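Local coordinates for protein acyl-coenzyme A oxidase 1 (PDB 5Y9D) that oxidises 2,3-saturated acyl-CoAs to (2E)-enoyl-CoAs in peroxisomal beta-oxidation, using FAD as cofactor and reducing molecular oxygen to hydrogen peroxide, at residues Pro72-Thr77 against Met92-Ala97; Gly118-Ser123 against Asp651-Ala656; Lys63-Ile68 against Ala114-Met119; Gly209-Ser214 against Ile253-Lys258; Ser214-Cys219 against Asn234-Leu239. All coordinates share one frame; numbering follows the deposited sequence.

Interaction 1: Pro72-Thr77 against Met92-Ala97; sequences PVLSVT and MERVAA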
# COMPACT_ATOMS: atom_id res chain seq x y z
N PRO A 72 -10.28 -6.37 -29.65
CA PRO A 72 -10.51 -4.97 -29.38
C PRO A 72 -11.51 -4.66 -28.27
O PRO A 72 -11.43 -3.58 -27.69
CB PRO A 72 -11.00 -4.41 -30.72
CG PRO A 72 -11.49 -5.58 -31.50
CD PRO A 72 -10.64 -6.72 -31.04
N VAL A 73 -12.43 -5.57 -27.96
CA VAL A 73 -13.30 -5.37 -26.81
C VAL A 73 -12.46 -5.31 -25.54
O VAL A 73 -12.79 -4.54 -24.65
CB VAL A 73 -14.42 -6.44 -26.63
CG1 VAL A 73 -15.36 -6.05 -25.47
CG2 VAL A 73 -15.26 -6.60 -27.90
N LEU A 74 -11.36 -6.07 -25.50
CA LEU A 74 -10.53 -6.24 -24.29
C LEU A 74 -9.41 -5.22 -24.10
O LEU A 74 -8.54 -5.39 -23.25
CB LEU A 74 -9.86 -7.61 -24.30
CG LEU A 74 -10.77 -8.84 -24.33
CD1 LEU A 74 -10.03 -10.10 -23.90
CD2 LEU A 74 -11.99 -8.63 -23.44
N SER A 75 -9.38 -4.18 -24.92
CA SER A 75 -8.21 -3.30 -24.97
C SER A 75 -8.21 -2.43 -23.72
O SER A 75 -9.24 -1.90 -23.34
CB SER A 75 -8.25 -2.43 -26.22
OG SER A 75 -7.48 -1.27 -26.04
N VAL A 76 -7.06 -2.25 -23.11
CA VAL A 76 -6.96 -1.52 -21.84
C VAL A 76 -6.33 -0.12 -21.95
O VAL A 76 -6.22 0.59 -20.96
CB VAL A 76 -6.28 -2.40 -20.77
CG1 VAL A 76 -7.13 -3.65 -20.56
CG2 VAL A 76 -4.85 -2.81 -21.15
N THR A 77 -5.99 0.28 -23.16
CA THR A 77 -5.50 1.61 -23.48
C THR A 77 -6.11 2.74 -22.69
O THR A 77 -5.42 3.54 -22.15
CB THR A 77 -5.79 1.99 -24.96
OG1 THR A 77 -5.75 0.82 -25.80
CG2 THR A 77 -4.81 3.00 -25.46
N MET A 92 -18.66 -5.48 -18.48
CA MET A 92 -19.72 -6.36 -18.98
C MET A 92 -19.50 -6.78 -20.40
O MET A 92 -19.64 -7.93 -20.72
CB MET A 92 -21.11 -5.73 -18.88
CG MET A 92 -21.95 -6.36 -17.81
SD MET A 92 -22.16 -8.13 -18.01
CE MET A 92 -21.23 -8.78 -16.64
N GLU A 93 -19.17 -5.83 -21.27
CA GLU A 93 -18.76 -6.19 -22.63
C GLU A 93 -17.58 -7.20 -22.62
O GLU A 93 -17.59 -8.20 -23.38
CB GLU A 93 -18.33 -4.94 -23.40
CG GLU A 93 -19.42 -3.93 -23.61
CD GLU A 93 -18.91 -2.59 -24.09
OE1 GLU A 93 -17.69 -2.34 -23.93
OE2 GLU A 93 -19.72 -1.79 -24.63
N ARG A 94 -16.57 -6.94 -21.79
CA ARG A 94 -15.39 -7.84 -21.75
C ARG A 94 -15.76 -9.23 -21.28
O ARG A 94 -15.35 -10.21 -21.87
CB ARG A 94 -14.24 -7.23 -20.95
CG ARG A 94 -13.71 -5.98 -21.65
CD ARG A 94 -12.73 -5.21 -20.81
NE ARG A 94 -12.51 -3.87 -21.33
CZ ARG A 94 -11.68 -2.98 -20.79
NH1 ARG A 94 -10.95 -3.28 -19.72
NH2 ARG A 94 -11.57 -1.77 -21.33
N VAL A 95 -16.58 -9.33 -20.26
CA VAL A 95 -17.10 -10.62 -19.83
C VAL A 95 -17.80 -11.34 -20.99
O VAL A 95 -17.56 -12.52 -21.21
CB VAL A 95 -18.09 -10.48 -18.64
CG1 VAL A 95 -18.79 -11.81 -18.34
CG2 VAL A 95 -17.37 -10.00 -17.41
N ALA A 96 -18.63 -10.64 -21.74
CA ALA A 96 -19.28 -11.23 -22.91
C ALA A 96 -18.30 -11.81 -23.92
O ALA A 96 -18.48 -12.92 -24.39
CB ALA A 96 -20.18 -10.21 -23.58
N ALA A 97 -17.24 -11.08 -24.21
CA ALA A 97 -16.25 -11.46 -25.23
C ALA A 97 -15.41 -12.65 -24.82
O ALA A 97 -14.92 -13.38 -25.71
CB ALA A 97 -15.34 -10.29 -25.54

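Interaction 2: Gly118-Ser123 against Asp651-Ala656; sequences GMVDMS and DFFINA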
# COMPACT_ATOMS: atom_id res chain seq x y z
N GLY A 118 -5.80 -11.01 -15.73
CA GLY A 118 -5.83 -10.26 -14.46
C GLY A 118 -4.60 -9.43 -14.23
O GLY A 118 -4.60 -8.51 -13.40
N MET A 119 -3.52 -9.73 -14.96
CA MET A 119 -2.36 -8.84 -14.94
C MET A 119 -2.68 -7.39 -15.20
O MET A 119 -2.00 -6.55 -14.67
CB MET A 119 -1.35 -9.20 -16.02
CG MET A 119 -0.73 -10.56 -15.84
SD MET A 119 0.50 -10.73 -17.11
CE MET A 119 1.78 -9.81 -16.29
N VAL A 120 -3.63 -7.11 -16.08
CA VAL A 120 -3.95 -5.75 -16.55
C VAL A 120 -5.42 -5.34 -16.42
O VAL A 120 -5.74 -4.17 -16.62
CB VAL A 120 -3.55 -5.51 -18.03
CG1 VAL A 120 -2.05 -5.51 -18.17
CG2 VAL A 120 -4.13 -6.56 -18.94
N ASP A 121 -6.30 -6.29 -16.13
CA ASP A 121 -7.73 -5.99 -15.95
C ASP A 121 -8.33 -6.84 -14.84
O ASP A 121 -8.99 -7.83 -15.07
CB ASP A 121 -8.50 -6.19 -17.25
CG ASP A 121 -9.94 -5.73 -17.14
OD1 ASP A 121 -10.33 -5.26 -16.04
OD2 ASP A 121 -10.70 -5.85 -18.11
N MET A 122 -8.13 -6.41 -13.61
CA MET A 122 -8.71 -7.12 -12.51
C MET A 122 -10.24 -7.06 -12.44
O MET A 122 -10.83 -8.03 -11.98
CB MET A 122 -8.02 -6.70 -11.20
CG MET A 122 -6.75 -7.56 -10.94
SD MET A 122 -5.53 -6.91 -9.76
CE MET A 122 -4.28 -6.15 -10.81
N SER A 123 -10.89 -6.00 -12.93
CA SER A 123 -12.34 -5.92 -12.81
C SER A 123 -13.04 -7.06 -13.62
O SER A 123 -13.91 -7.76 -13.09
CB SER A 123 -12.84 -4.53 -13.19
OG SER A 123 -12.50 -3.53 -12.20
N ASP A 651 3.95 -5.48 -24.80
CA ASP A 651 3.68 -4.14 -24.26
C ASP A 651 2.22 -3.98 -23.84
O ASP A 651 1.90 -3.15 -22.96
CB ASP A 651 4.10 -3.03 -25.23
CG ASP A 651 5.62 -2.80 -25.25
OD1 ASP A 651 6.36 -3.27 -24.35
OD2 ASP A 651 6.10 -2.12 -26.17
N PHE A 652 1.35 -4.78 -24.40
CA PHE A 652 -0.02 -4.75 -23.99
C PHE A 652 -0.13 -5.11 -22.49
O PHE A 652 -0.86 -4.45 -21.74
CB PHE A 652 -0.83 -5.73 -24.86
CG PHE A 652 -2.28 -5.83 -24.47
CD1 PHE A 652 -2.67 -6.63 -23.40
CD2 PHE A 652 -3.25 -5.12 -25.17
CE1 PHE A 652 -4.00 -6.72 -23.04
CE2 PHE A 652 -4.58 -5.22 -24.81
CZ PHE A 652 -4.97 -6.02 -23.76
N PHE A 653 0.53 -6.19 -22.07
CA PHE A 653 0.46 -6.62 -20.65
C PHE A 653 1.31 -5.75 -19.74
O PHE A 653 1.06 -5.69 -18.54
CB PHE A 653 0.77 -8.10 -20.46
CG PHE A 653 -0.22 -9.01 -21.13
CD1 PHE A 653 -1.36 -9.41 -20.48
CD2 PHE A 653 -0.01 -9.43 -22.43
CE1 PHE A 653 -2.29 -10.22 -21.09
CE2 PHE A 653 -0.93 -10.26 -23.06
CZ PHE A 653 -2.08 -10.65 -22.39
N ILE A 654 2.29 -5.06 -20.30
CA ILE A 654 2.97 -4.03 -19.53
C ILE A 654 1.95 -2.97 -19.16
O ILE A 654 1.74 -2.68 -17.98
CB ILE A 654 4.15 -3.42 -20.33
CG1 ILE A 654 5.28 -4.45 -20.46
CG2 ILE A 654 4.69 -2.18 -19.66
CD1 ILE A 654 5.75 -5.05 -19.15
N ASN A 655 1.31 -2.45 -20.20
CA ASN A 655 0.36 -1.36 -20.12
C ASN A 655 0.92 -0.14 -19.36
O ASN A 655 0.25 0.48 -18.53
CB ASN A 655 -0.95 -1.87 -19.52
CG ASN A 655 -2.10 -0.97 -19.83
OD1 ASN A 655 -3.11 -0.94 -19.13
ND2 ASN A 655 -1.94 -0.18 -20.88
N ALA A 656 2.16 0.21 -19.68
CA ALA A 656 2.83 1.34 -19.01
C ALA A 656 3.99 1.88 -19.85
O ALA A 656 4.97 1.19 -20.04
CB ALA A 656 3.33 0.94 -17.61

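Interaction 3: Lys63-Ile68 against Ala114-Met119; sequences KIMSSI and AQLHGM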
# COMPACT_ATOMS: atom_id res chain seq x y z
N LYS A 63 -0.41 -18.38 -26.92
CA LYS A 63 -1.75 -18.43 -27.51
C LYS A 63 -2.79 -17.69 -26.67
O LYS A 63 -3.64 -17.01 -27.23
CB LYS A 63 -2.24 -19.86 -27.74
CG LYS A 63 -2.19 -20.33 -29.19
CD LYS A 63 -2.79 -21.74 -29.37
CE LYS A 63 -1.82 -22.85 -28.97
NZ LYS A 63 -2.21 -24.20 -29.50
N ILE A 64 -2.76 -17.82 -25.35
CA ILE A 64 -3.76 -17.13 -24.56
C ILE A 64 -3.55 -15.63 -24.71
O ILE A 64 -4.51 -14.87 -24.88
CB ILE A 64 -3.72 -17.47 -23.04
CG1 ILE A 64 -3.80 -18.96 -22.75
CG2 ILE A 64 -4.85 -16.75 -22.33
CD1 ILE A 64 -4.80 -19.67 -23.58
N MET A 65 -2.29 -15.22 -24.63
CA MET A 65 -1.94 -13.81 -24.55
C MET A 65 -2.18 -13.06 -25.83
O MET A 65 -2.57 -11.91 -25.75
CB MET A 65 -0.51 -13.62 -24.08
CG MET A 65 -0.39 -14.04 -22.63
SD MET A 65 1.29 -14.26 -22.07
CE MET A 65 1.56 -12.60 -21.48
N SER A 66 -1.97 -13.69 -26.99
CA SER A 66 -2.33 -13.01 -28.24
C SER A 66 -3.84 -12.87 -28.40
O SER A 66 -4.31 -11.92 -29.02
CB SER A 66 -1.80 -13.70 -29.49
OG SER A 66 -0.93 -14.72 -29.13
N SER A 67 -4.61 -13.82 -27.90
CA SER A 67 -6.05 -13.63 -27.95
C SER A 67 -6.41 -12.44 -27.13
O SER A 67 -7.13 -11.58 -27.61
CB SER A 67 -6.82 -14.83 -27.46
OG SER A 67 -6.55 -15.89 -28.35
N ILE A 68 -5.89 -12.36 -25.91
CA ILE A 68 -6.21 -11.21 -25.06
C ILE A 68 -5.73 -9.89 -25.65
O ILE A 68 -6.47 -8.93 -25.62
CB ILE A 68 -5.75 -11.41 -23.62
CG1 ILE A 68 -6.42 -12.64 -23.00
CG2 ILE A 68 -6.15 -10.22 -22.76
CD1 ILE A 68 -5.60 -13.28 -21.90
N ALA A 114 -7.64 -16.62 -17.05
CA ALA A 114 -8.02 -15.69 -15.97
C ALA A 114 -6.78 -15.01 -15.32
O ALA A 114 -6.72 -13.79 -15.18
CB ALA A 114 -8.88 -16.42 -14.94
N GLN A 115 -5.77 -15.79 -14.98
CA GLN A 115 -4.54 -15.24 -14.40
C GLN A 115 -3.84 -14.24 -15.32
O GLN A 115 -3.53 -13.12 -14.89
CB GLN A 115 -3.58 -16.38 -14.03
CG GLN A 115 -4.08 -17.21 -12.87
CD GLN A 115 -3.45 -18.59 -12.77
OE1 GLN A 115 -2.45 -18.92 -13.44
NE2 GLN A 115 -4.02 -19.39 -11.90
N LEU A 116 -3.64 -14.61 -16.58
CA LEU A 116 -2.96 -13.74 -17.53
C LEU A 116 -3.72 -12.43 -17.80
O LEU A 116 -3.12 -11.35 -17.93
CB LEU A 116 -2.73 -14.46 -18.84
CG LEU A 116 -1.90 -15.74 -18.75
CD1 LEU A 116 -2.17 -16.65 -19.95
CD2 LEU A 116 -0.42 -15.42 -18.65
N HIS A 117 -5.04 -12.52 -17.88
CA HIS A 117 -5.86 -11.34 -18.14
C HIS A 117 -5.92 -10.42 -16.92
O HIS A 117 -6.04 -9.21 -17.06
CB HIS A 117 -7.23 -11.78 -18.57
CG HIS A 117 -8.13 -10.67 -18.96
ND1 HIS A 117 -7.67 -9.50 -19.52
CD2 HIS A 117 -9.47 -10.54 -18.86
CE1 HIS A 117 -8.69 -8.70 -19.77
NE2 HIS A 117 -9.79 -9.30 -19.37
N GLY A 118 -5.80 -11.01 -15.73
CA GLY A 118 -5.83 -10.26 -14.46
C GLY A 118 -4.60 -9.43 -14.23
O GLY A 118 -4.60 -8.51 -13.40
N MET A 119 -3.52 -9.73 -14.96
CA MET A 119 -2.36 -8.84 -14.94
C MET A 119 -2.68 -7.39 -15.20
O MET A 119 -2.00 -6.55 -14.67
CB MET A 119 -1.35 -9.20 -16.02
CG MET A 119 -0.73 -10.56 -15.84
SD MET A 119 0.50 -10.73 -17.11
CE MET A 119 1.78 -9.81 -16.29

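Interaction 4: Gly209-Ser214 against Ile253-Lys258; sequences GAAHTS and IGDIGK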
# COMPACT_ATOMS: atom_id res chain seq x y z
N GLY A 209 -21.35 -9.31 -8.68
CA GLY A 209 -22.38 -9.63 -9.66
C GLY A 209 -23.81 -9.41 -9.19
O GLY A 209 -24.74 -9.28 -10.00
N ALA A 210 -24.00 -9.32 -7.87
CA ALA A 210 -25.35 -9.23 -7.35
C ALA A 210 -26.03 -7.94 -7.74
O ALA A 210 -27.20 -7.95 -8.10
CB ALA A 210 -25.34 -9.36 -5.86
N ALA A 211 -25.30 -6.83 -7.69
CA ALA A 211 -25.95 -5.53 -7.79
C ALA A 211 -26.73 -5.43 -9.06
O ALA A 211 -27.90 -5.09 -9.05
CB ALA A 211 -24.96 -4.40 -7.66
N HIS A 212 -26.12 -5.83 -10.16
CA HIS A 212 -26.67 -5.54 -11.46
C HIS A 212 -26.77 -6.71 -12.44
O HIS A 212 -27.48 -6.58 -13.43
CB HIS A 212 -25.79 -4.47 -12.10
CG HIS A 212 -26.15 -3.08 -11.70
ND1 HIS A 212 -27.36 -2.73 -11.13
CD2 HIS A 212 -25.47 -1.92 -11.86
CE1 HIS A 212 -27.40 -1.42 -10.96
NE2 HIS A 212 -26.27 -0.91 -11.40
N THR A 213 -26.08 -7.82 -12.23
CA THR A 213 -25.95 -8.80 -13.33
C THR A 213 -26.48 -10.23 -13.07
O THR A 213 -27.07 -10.85 -13.96
CB THR A 213 -24.51 -8.77 -13.92
OG1 THR A 213 -24.17 -10.03 -14.51
CG2 THR A 213 -23.53 -8.47 -12.93
N SER A 214 -26.32 -10.73 -11.87
CA SER A 214 -26.64 -12.10 -11.59
C SER A 214 -28.10 -12.37 -11.51
O SER A 214 -28.87 -11.55 -10.94
CB SER A 214 -26.00 -12.53 -10.30
OG SER A 214 -24.61 -12.60 -10.50
N ILE A 253 -32.06 -6.22 -3.25
CA ILE A 253 -30.67 -5.98 -3.70
C ILE A 253 -30.36 -4.48 -3.95
O ILE A 253 -31.20 -3.71 -4.44
CB ILE A 253 -30.38 -6.71 -5.03
CG1 ILE A 253 -30.70 -8.21 -4.91
CG2 ILE A 253 -28.96 -6.45 -5.53
CD1 ILE A 253 -29.59 -9.16 -5.16
N GLY A 254 -29.15 -4.07 -3.60
CA GLY A 254 -28.63 -2.77 -4.01
C GLY A 254 -27.15 -2.85 -4.26
O GLY A 254 -26.53 -3.87 -4.03
N ASP A 255 -26.60 -1.76 -4.73
CA ASP A 255 -25.22 -1.66 -5.14
C ASP A 255 -24.42 -1.05 -4.02
O ASP A 255 -24.78 -0.00 -3.48
CB ASP A 255 -25.19 -0.75 -6.36
CG ASP A 255 -23.83 -0.67 -7.05
OD1 ASP A 255 -22.77 -0.98 -6.45
OD2 ASP A 255 -23.85 -0.27 -8.23
N ILE A 256 -23.32 -1.68 -3.68
CA ILE A 256 -22.47 -1.24 -2.58
C ILE A 256 -21.76 0.02 -3.01
O ILE A 256 -21.30 0.78 -2.18
CB ILE A 256 -21.40 -2.30 -2.23
CG1 ILE A 256 -22.03 -3.62 -1.83
CG2 ILE A 256 -20.51 -1.84 -1.11
CD1 ILE A 256 -22.75 -3.55 -0.53
N GLY A 257 -21.59 0.20 -4.31
CA GLY A 257 -20.99 1.42 -4.85
C GLY A 257 -19.48 1.44 -4.82
O GLY A 257 -18.82 0.40 -4.96
N LYS A 258 -18.94 2.63 -4.60
CA LYS A 258 -17.53 2.88 -4.81
C LYS A 258 -16.66 1.99 -3.94
O LYS A 258 -16.83 1.93 -2.74
CB LYS A 258 -17.23 4.35 -4.54
CG LYS A 258 -15.78 4.74 -4.65
CD LYS A 258 -15.41 5.08 -6.08
CE LYS A 258 -13.90 4.97 -6.29
NZ LYS A 258 -13.47 6.04 -7.20

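Interaction 5: Ser214-Cys219 against Asn234-Leu239; sequences STHCVC and NFVVPL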
# COMPACT_ATOMS: atom_id res chain seq x y z
N SER A 214 -26.32 -10.73 -11.87
CA SER A 214 -26.64 -12.10 -11.59
C SER A 214 -28.10 -12.37 -11.51
O SER A 214 -28.87 -11.55 -10.94
CB SER A 214 -26.00 -12.53 -10.30
OG SER A 214 -24.61 -12.60 -10.50
N THR A 215 -28.49 -13.52 -12.09
CA THR A 215 -29.87 -14.02 -12.00
C THR A 215 -30.07 -15.03 -10.88
O THR A 215 -31.14 -15.14 -10.33
CB THR A 215 -30.23 -14.75 -13.27
OG1 THR A 215 -29.30 -15.82 -13.43
CG2 THR A 215 -30.17 -13.78 -14.43
N HIS A 216 -29.02 -15.79 -10.59
CA HIS A 216 -29.08 -16.83 -9.59
C HIS A 216 -27.95 -16.58 -8.66
O HIS A 216 -26.98 -15.92 -9.05
CB HIS A 216 -28.92 -18.18 -10.25
CG HIS A 216 -30.15 -18.64 -10.94
ND1 HIS A 216 -30.58 -18.09 -12.14
CD2 HIS A 216 -31.07 -19.56 -10.60
CE1 HIS A 216 -31.71 -18.67 -12.50
NE2 HIS A 216 -32.03 -19.56 -11.58
N CYS A 217 -28.09 -17.07 -7.44
CA CYS A 217 -26.98 -17.07 -6.48
C CYS A 217 -26.82 -18.44 -5.83
O CYS A 217 -27.76 -19.26 -5.84
CB CYS A 217 -27.20 -15.99 -5.42
SG CYS A 217 -27.94 -16.51 -3.85
N VAL A 218 -25.63 -18.71 -5.31
CA VAL A 218 -25.45 -19.76 -4.33
C VAL A 218 -25.34 -19.07 -3.02
O VAL A 218 -24.52 -18.19 -2.86
CB VAL A 218 -24.16 -20.55 -4.54
CG1 VAL A 218 -23.92 -21.50 -3.38
CG2 VAL A 218 -24.25 -21.34 -5.81
N CYS A 219 -26.17 -19.44 -2.07
CA CYS A 219 -26.28 -18.65 -0.85
C CYS A 219 -25.99 -19.54 0.35
O CYS A 219 -26.50 -20.64 0.43
CB CYS A 219 -27.67 -18.06 -0.80
SG CYS A 219 -28.27 -17.64 0.84
N ASN A 234 -25.40 -25.07 1.67
CA ASN A 234 -25.39 -24.43 0.37
C ASN A 234 -26.72 -24.46 -0.37
O ASN A 234 -27.23 -25.52 -0.60
CB ASN A 234 -24.43 -25.22 -0.50
CG ASN A 234 -23.11 -24.55 -0.65
OD1 ASN A 234 -22.98 -23.39 -0.33
ND2 ASN A 234 -22.12 -25.26 -1.13
N PHE A 235 -27.26 -23.33 -0.81
CA PHE A 235 -28.52 -23.39 -1.57
C PHE A 235 -28.45 -22.51 -2.81
O PHE A 235 -27.86 -21.45 -2.77
CB PHE A 235 -29.71 -22.96 -0.71
CG PHE A 235 -29.67 -23.51 0.69
CD1 PHE A 235 -28.79 -23.00 1.64
CD2 PHE A 235 -30.52 -24.55 1.07
CE1 PHE A 235 -28.74 -23.53 2.92
CE2 PHE A 235 -30.50 -25.08 2.36
CZ PHE A 235 -29.60 -24.57 3.30
N VAL A 236 -29.03 -22.97 -3.91
CA VAL A 236 -29.24 -22.12 -5.05
C VAL A 236 -30.54 -21.35 -4.89
O VAL A 236 -31.62 -21.95 -4.74
CB VAL A 236 -29.35 -22.90 -6.36
CG1 VAL A 236 -29.59 -21.93 -7.53
CG2 VAL A 236 -28.09 -23.73 -6.60
N VAL A 237 -30.45 -20.02 -4.98
CA VAL A 237 -31.61 -19.15 -4.86
C VAL A 237 -31.66 -18.26 -6.10
O VAL A 237 -30.71 -17.53 -6.37
CB VAL A 237 -31.53 -18.29 -3.56
CG1 VAL A 237 -32.85 -17.55 -3.31
CG2 VAL A 237 -31.14 -19.13 -2.35
N PRO A 238 -32.77 -18.32 -6.86
CA PRO A 238 -33.01 -17.35 -7.95
C PRO A 238 -33.12 -15.97 -7.38
O PRO A 238 -33.78 -15.79 -6.34
CB PRO A 238 -34.37 -17.75 -8.52
CG PRO A 238 -34.59 -19.16 -8.06
CD PRO A 238 -33.92 -19.24 -6.72
N LEU A 239 -32.48 -15.01 -8.03
CA LEU A 239 -32.53 -13.64 -7.56
C LEU A 239 -33.45 -12.79 -8.40
O LEU A 239 -34.11 -11.94 -7.88
CB LEU A 239 -31.16 -13.00 -7.59
CG LEU A 239 -30.09 -13.60 -6.70
CD1 LEU A 239 -28.79 -12.83 -7.02
CD2 LEU A 239 -30.45 -13.57 -5.21

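Interaction 1: Pro72-Thr77 against Met92-Ala97
Arg94 reaches from helix 84-98 across the turn 72-77, its chain extended from CG to NE, so that its aliphatic half and its guanidinium meet different residues. The aliphatic half takes Leu74: CD2 lies 3.6 Å from Arg94 CG, coming in at a slant although the Leu74 CB points away from the helix. Farther along, Arg94 NE gives a weak, bent hydrogen bond to Val73 O (3.4 Å, 129° at the hydrogen). Ser75 O sits over one face of the guanidinium, 3.1 Å from Arg94 NH2, but is badly placed to accept a bond. Val76 CG1 approaches Arg94 NH1 at 3.9 Å, the two side chains nearly at right angles. Val73 turns toward the helix. Its CG1, anti to the backbone N (chi1 -175°), is laid against the backbone of Glu93, 3.7 Å from Glu93 O, while Val73 CB meets the Ala97 methyl, CB to CB 4.1 Å. The strong partners of the guanidinium lie beyond the turn: Asp79 and Asp121 both form salt bridges with it. The charge is thus probably balanced by these two carboxylates, while the turn contributes apolar contact and carbonyl oxygens of modest electrostatic help.

Interaction 2: Gly118-Ser123 against Asp651-Ala656
A Met-aromatic contact, Met119 against Phe653, joins the loop between helices 107-118 and 122-142 to the short helix 651-654. Met119 SD lies 4.1 Å from Phe653 CD1 and 5.0 Å from the ring centroid, 52° off the ring normal, so the sulfur is neither squarely over the face nor at the rim. The methionine chain bends at chi3 (81°), and the two side chains cross at about a right angle. Beside them Val120 drives both methyl groups at the helix end. Val120 CG1, anti to the carbonyl carbon (chi1 -69°), faces the carboxyl end of the helix: it is 3.9 Å from Phe652 O and 4.0 Å from Asn655 CB. Val120 CG2 lies against both rings, 4.1 Å from Phe652 CE1 and 4.3 Å from Phe653 CD1. The two phenylalanines also meet each other, Phe652 CD1 standing 3.9 Å above the centre of the Phe653 ring. No hydrogen bond links the segments. Arg325 of helix 306-334 ties them instead, bonding to both Met119 O and Ile654 O. Asn655 leaves the helix with positive phi, and on the opposite segment Asp121 stands as N-cap of helix 122-142. Two loop-helix junctions more than 500 residues apart in sequence thus meet through an aromatic and aliphatic cluster, joining the N-terminal and C-terminal helical regions of the oxidase.

Interaction 3: Lys63-Ile68 against Ala114-Met119
Ile68 N donates to Ile64 O over 3.0 Å, a regular helical bond that puts the two isoleucines one turn apart on the side of helix 55-70 facing helix 107-118. The facing helix has a bond of the same length, Gly118 N to Ala114 O. Between the helices there are no hydrogen bonds, and side chains alone make the contact. Leu116 carries most of the contact, its two methyls going to different residues. Leu116 CD1 is pressed against the branch point of Ile64, 3.6 Å from both Ile64 CB and Ile64 CG2, with the side chains at about a right angle. Leu116 CD2 goes to the other neighbour, lying 4.0 Å from Met65 SD, which the extended chi2 (166°) carries toward Leu116. One turn on, Ile68 straddles the start of His117. With CG2 opposite the backbone N (chi1 -60° places CG1 beside it), that methyl reaches His117 ND1 at 3.7 Å, obliquely to the imidazole, while Ile68 CD1 reaches His117 CB at 4.0 Å. Phe653 of the short helix 651-654 closes one flank, touching Met65 and Ile68, and Gln115 carries helix 107-118 onto helix 306-334 through Ser314. The axes of these short helical segments come within 10.0 Å and cross at -48°, a spacing and angle usual for interlocking aliphatic side chains between two packed helices, here in the N-terminal helical region of the acyl-CoA oxidase fold.

Interaction 4: Gly209-Ser214 against Ile253-Lys258
Ala211 and Asp255 bring their CA atoms to 4.7 Å, strand-like closeness, yet no hydrogen bond joins the two segments. The loop 209-214 instead lies against the end of strand 251-255, in the beta-rich middle domain shared with acyl-CoA dehydrogenases. The contact is van der Waals: Ala211 CB rests 3.7 Å from Asp255 CA. Upstream, Ile253 packs against the loop, its CG2, anti to the backbone N, 3.5 Å from Ala210 O. That carbonyl also accepts a hydrogen bond from Arg240. Within the loop, Gly209 O accepts from Thr213 N and from Ser214 N (2.8 Å), one from each face of its plane, which holds the turn closed. The positive phi of Gly209 suits a glycine, and the neighbouring Gly208 probably binds FAD. The ring of His212 and the Asp255 carboxylate are turned 77° apart, with NE2 and OD2 4.0 Å from each other and not bonded. Asp255 OD2 instead makes a salt bridge with Arg88 of helix 84-98, while OD1 accepts from Gly257 N in an Asx turn that ends the strand. With alanine at this position Arg88 would probably lose its carboxylate mate and Gly257 N its acceptor. The second subunit borders this contact, its Tyr447 accepting from Lys258 N. In the Asx turn, Gly257 N meets Asp255 OD1 at 2.7 Å from above the carboxylate plane, 45° out of it.

Interaction 5: Ser214-Cys219 against Asn234-Leu239
Leu239, Cys217, Val237 and Cys219 form the apolar centre, gathered on one side of a beta hairpin. Leu239 CG, anti to the carbonyl carbon (chi1 -63°), brings both methyls to Cys217: Leu239 CD1 is 3.9 Å from Cys217 CB, and CD2 approaches the sulfur. Were Leu239 an alanine, a gap would probably open beside Cys217 and let its side chain turn more freely. Val237 sits between the two cysteines, CB 4.0 Å from Cys217 SG and CG2 3.9 Å from Cys219 CB. On the opposite face, His216 CD2 lies 4.0 Å from Pro238 CA, and Val236 CG1 comes to the edge of the imidazole near its plane. The ring is held by His216 ND1, which shares a 2.9 Å hydrogen bond with Thr215 OG1 in the ring plane. Outward from these side chains runs the antiparallel backbone pairing. Cys217 and Val237 exchange two bonds, as do Cys219 and Phe235. Cys219 N to Phe235 O is 2.7 Å, the donor almost in line with the C=O. A fifth bond, Leu239 N to Thr215 O, extends the register past the last strand pair. At the far end, Cys219 O meets the rim of the Phe235 ring, 3.5 Å from CD1. The cysteine-valine face lies against Phe272 of strand 268-272, while Phe235 and Val237 also touch strand 275-278. On the other face His216 stacks on Phe162. Along the far side of strand 216-225 the Val218 backbone bonds to Cys165 and Ala167, placing the hairpin within the mixed sheet of the middle domain.

Interactions 1, 2 and 3 form one continuous helical block. Interactions 2 and 3 share Gly118 and Met119, with centres 9 Å apart, and Phe653 CE1 comes 3.5 Å from Leu116 O. Interaction 1 touches interaction 2 where Leu74 O comes 3.7 Å from Phe652 CZ. Interactions 4 and 5 belong to the beta domain, share Ser214 and touch where Ile253 CD1 meets Leu239 CD1 at 4.2 Å. The two groups meet at Met92 CE and Thr213 OG1, 3.8 Å apart. Interactions 4 and 5 lie nearest the cofactor: the side chains of Ala210 and Ser214 are about 8 and 9 Å from a bound FAD, whereas interactions 1 to 3 are away from the cofactor and catalytic sites.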